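Local coordinates for specific mitochondrial acyl carrier protein (Toxoplasma, PDB 3CE7) that is a mitochondrial acyl carrier protein that probably serves fatty acid synthesis, at residues 29-34 against 61-66. Residues are numbered along the deposited sequence; the frame is centred on the assembly and turned at random.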
ATOM      1  N   GLN A  29       0.826   8.053   3.173  1.00 17.69           N
ATOM      2  CA  GLN A  29       0.663   9.307   3.909  1.00 18.41           C
ATOM      3  C   GLN A  29       0.091  10.432   3.047  1.00 19.13           C
ATOM      4  O   GLN A  29      -0.608  11.304   3.556  1.00 19.42           O
ATOM      5  CB  GLN A  29       1.980   9.724   4.570  1.00 18.42           C
ATOM      6  CG  GLN A  29       2.307   8.859   5.799  1.00 18.24           C
ATOM      7  CD  GLN A  29       3.734   9.036   6.306  1.00 19.10           C
ATOM      8  OE1 GLN A  29       4.629   9.448   5.572  1.00 22.88           O
ATOM      9  NE2 GLN A  29       3.948   8.702   7.577  1.00 19.72           N
ATOM     10  N   LYS A  30       0.365  10.394   1.742  1.00 19.98           N
ATOM     11  CA  LYS A  30      -0.138  11.426   0.830  1.00 20.88           C
ATOM     12  C   LYS A  30      -1.662  11.363   0.683  1.00 21.13           C
ATOM     13  O   LYS A  30      -2.302  12.352   0.306  1.00 22.21           O
ATOM     14  CB  LYS A  30       0.523  11.318  -0.553  1.00 21.56           C
ATOM     15  CG  LYS A  30       2.045  11.171  -0.551  1.00 23.91           C
ATOM     16  CD  LYS A  30       2.770  12.411  -0.063  1.00 27.30           C
ATOM     17  CE  LYS A  30       4.256  12.339  -0.411  1.00 29.53           C
ATOM     18  NZ  LYS A  30       5.076  13.142   0.539  1.00 31.43           N
ATOM     19  N   PHE A  31      -2.242  10.205   0.993  1.00 20.46           N
ATOM     20  CA  PHE A  31      -3.693  10.016   0.928  1.00 20.66           C
ATOM     21  C   PHE A  31      -4.396  10.569   2.168  1.00 21.08           C
ATOM     22  O   PHE A  31      -5.619  10.730   2.174  1.00 21.82           O
ATOM     23  CB  PHE A  31      -4.036   8.531   0.818  1.00 20.81           C
ATOM     24  CG  PHE A  31      -3.921   7.959  -0.575  1.00 19.82           C
ATOM     25  CD1 PHE A  31      -2.696   7.941  -1.247  1.00 21.04           C
ATOM     26  CD2 PHE A  31      -5.032   7.384  -1.187  1.00 21.97           C
ATOM     27  CE1 PHE A  31      -2.591   7.388  -2.523  1.00 20.58           C
ATOM     28  CE2 PHE A  31      -4.940   6.832  -2.463  1.00 22.36           C
ATOM     29  CZ  PHE A  31      -3.705   6.837  -3.130  1.00 21.61           C
ATOM     30  N   LEU A  32      -3.630  10.846   3.220  1.00 21.47           N
ATOM     31  CA  LEU A  32      -4.226  11.002   4.542  1.00 22.04           C
ATOM     32  C   LEU A  32      -4.373  12.439   5.008  1.00 23.36           C
ATOM     33  O   LEU A  32      -3.685  13.351   4.542  1.00 23.99           O
ATOM     34  CB  LEU A  32      -3.441  10.192   5.587  1.00 21.20           C
ATOM     35  CG  LEU A  32      -3.255   8.698   5.288  1.00 19.70           C
ATOM     36  CD1 LEU A  32      -2.501   8.005   6.427  1.00 19.13           C
ATOM     37  CD2 LEU A  32      -4.575   8.010   5.013  1.00 20.34           C
ATOM     38  N   GLN A  33      -5.298  12.613   5.944  1.00 24.75           N
ATOM     39  CA  GLN A  33      -5.502  13.888   6.611  0.50 25.48           C
ATOM     40  C   GLN A  33      -4.222  14.244   7.357  1.00 25.85           C
ATOM     41  O   GLN A  33      -3.561  13.367   7.921  1.00 25.24           O
ATOM     42  CB  GLN A  33      -6.695  13.788   7.575  0.50 25.87           C
ATOM     43  CG  GLN A  33      -7.065  15.077   8.318  0.50 26.79           C
ATOM     44  CD  GLN A  33      -7.455  16.222   7.386  0.50 27.86           C
ATOM     45  OE1 GLN A  33      -6.876  17.305   7.447  0.50 29.28           O
ATOM     46  NE2 GLN A  33      -8.428  15.978   6.511  0.50 29.37           N
ATOM     47  N   LYS A  34      -3.869  15.529   7.355  1.00 26.44           N
ATOM     48  CA  LYS A  34      -2.658  16.005   8.024  1.00 27.44           C
ATOM     49  C   LYS A  34      -2.619  15.549   9.477  1.00 27.64           C
ATOM     50  O   LYS A  34      -3.633  15.612  10.182  1.00 28.81           O
ATOM     51  CB  LYS A  34      -2.566  17.529   7.960  1.00 27.81           C
ATOM     52  N   VAL A  61      -8.329   0.610  -4.057  1.00 18.49           N
ATOM     53  CA  VAL A  61      -8.216   0.483  -5.513  1.00 18.58           C
ATOM     54  C   VAL A  61      -7.208   1.508  -6.070  1.00 18.53           C
ATOM     55  O   VAL A  61      -6.315   1.157  -6.846  1.00 18.70           O
ATOM     56  CB  VAL A  61      -9.598   0.644  -6.202  1.00 18.98           C
ATOM     57  CG1 VAL A  61      -9.459   0.689  -7.724  1.00 20.35           C
ATOM     58  CG2 VAL A  61     -10.562  -0.484  -5.779  1.00 20.57           C
ATOM     59  N   GLU A  62      -7.352   2.768  -5.664  1.00 18.04           N
ATOM     60  CA  GLU A  62      -6.451   3.842  -6.105  1.00 18.13           C
ATOM     61  C   GLU A  62      -5.009   3.620  -5.658  1.00 18.16           C
ATOM     62  O   GLU A  62      -4.053   3.822  -6.427  1.00 18.78           O
ATOM     63  CB  GLU A  62      -6.960   5.182  -5.590  1.00 18.20           C
ATOM     64  CG  GLU A  62      -8.263   5.612  -6.242  1.00 19.19           C
ATOM     65  CD  GLU A  62      -8.885   6.830  -5.599  1.00 21.21           C
ATOM     66  OE1 GLU A  62      -8.559   7.141  -4.426  1.00 22.58           O
ATOM     67  OE2 GLU A  62      -9.734   7.463  -6.265  1.00 19.45           O
ATOM     68  N   PHE A  63      -4.853   3.196  -4.407  1.00 17.44           N
ATOM     69  CA  PHE A  63      -3.522   2.972  -3.851  1.00 16.99           C
ATOM     70  C   PHE A  63      -2.815   1.812  -4.550  1.00 17.36           C
ATOM     71  O   PHE A  63      -1.634   1.904  -4.878  1.00 17.69           O
ATOM     72  CB  PHE A  63      -3.577   2.731  -2.342  1.00 17.35           C
ATOM     73  CG  PHE A  63      -2.240   2.805  -1.685  1.00 16.48           C
ATOM     74  CD1 PHE A  63      -1.612   4.038  -1.488  1.00 16.64           C
ATOM     75  CD2 PHE A  63      -1.587   1.644  -1.271  1.00 17.21           C
ATOM     76  CE1 PHE A  63      -0.350   4.124  -0.906  1.00 16.66           C
ATOM     77  CE2 PHE A  63      -0.323   1.724  -0.673  1.00 17.19           C
ATOM     78  CZ  PHE A  63       0.302   2.965  -0.496  1.00 16.51           C
ATOM     79  N   VAL A  64      -3.553   0.739  -4.808  1.00 17.50           N
ATOM     80  CA  VAL A  64      -3.005  -0.400  -5.539  1.00 18.35           C
ATOM     81  C   VAL A  64      -2.538   0.021  -6.936  1.00 18.24           C
ATOM     82  O   VAL A  64      -1.463  -0.376  -7.369  1.00 18.55           O
ATOM     83  CB  VAL A  64      -4.029  -1.546  -5.621  1.00 18.13           C
ATOM     84  CG1 VAL A  64      -3.626  -2.579  -6.668  1.00 20.06           C
ATOM     85  CG2 VAL A  64      -4.207  -2.198  -4.243  1.00 19.04           C
ATOM     86  N   LEU A  65      -3.333   0.833  -7.631  1.00 18.53           N
ATOM     87  CA  LEU A  65      -2.911   1.329  -8.946  1.00 19.26           C
ATOM     88  C   LEU A  65      -1.609   2.123  -8.852  1.00 19.16           C
ATOM     89  O   LEU A  65      -0.689   1.938  -9.666  1.00 19.50           O
ATOM     90  CB  LEU A  65      -4.024   2.166  -9.588  1.00 19.72           C
ATOM     91  CG  LEU A  65      -5.159   1.313 -10.164  1.00 21.63           C
ATOM     92  CD1 LEU A  65      -6.440   2.109 -10.351  1.00 24.52           C
ATOM     93  CD2 LEU A  65      -4.767   0.628 -11.485  1.00 23.86           C
ATOM     94  N   ASP A  66      -1.514   2.983  -7.841  1.00 18.58           N
ATOM     95  CA  ASP A  66      -0.302   3.767  -7.599  1.00 19.18           C
ATOM     96  C   ASP A  66       0.909   2.856  -7.386  1.00 18.99           C
ATOM     97  O   ASP A  66       2.006   3.114  -7.897  1.00 19.34           O
ATOM     98  CB  ASP A  66      -0.477   4.656  -6.364  1.00 19.22           C
ATOM     99  CG  ASP A  66      -1.403   5.842  -6.603  1.00 20.87           C
ATOM    100  OD1 ASP A  66      -1.966   5.991  -7.714  1.00 22.19           O
ATOM    101  OD2 ASP A  66      -1.556   6.631  -5.653  1.00 22.84           O
TER
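In the four-helix bundle of this acyl carrier protein, the loop that follows helix 17-29 packs on helix 57-71 through a T-shaped aromatic pair, Phe31 with Phe63. Ring planes 78° apart and centroids separated by 5.4 Å identify an edge-to-face stack, and Phe63 supplies the edge: its CD1 lies over one face of Phe31, toward the rim, 3.6 Å from Phe31 CE1. With CG anti to the backbone N (chi1 -167°), Phe63 reaches between the helices, where Ile24 and Met27 of helix 17-29 and Ile89 of helix 86-98 also touch it.

The edge of Phe31 meets Glu62 and Asp66, four residues apart on the same side of the helix. Asp66 OD2 sits in the ring plane, 3.3 Å from Phe31 CZ, a placement consistent with weak attraction between the carboxylate oxygen and the ring C-H edge; the carboxylate itself is turned 64° from the ring. At another part of the rim, Phe31 CE2 approaches Glu62 CB at 4.1 Å. No hydrogen bond joins the segments. A type I turn, closed by Leu32 N to Gln29 O at 3.1 Å, presents Phe31, whose ring also meets Trp55. Phe31 thus packs the loop against the middle of helix 57-71, within the helical bundle characteristic of acyl carrier proteins.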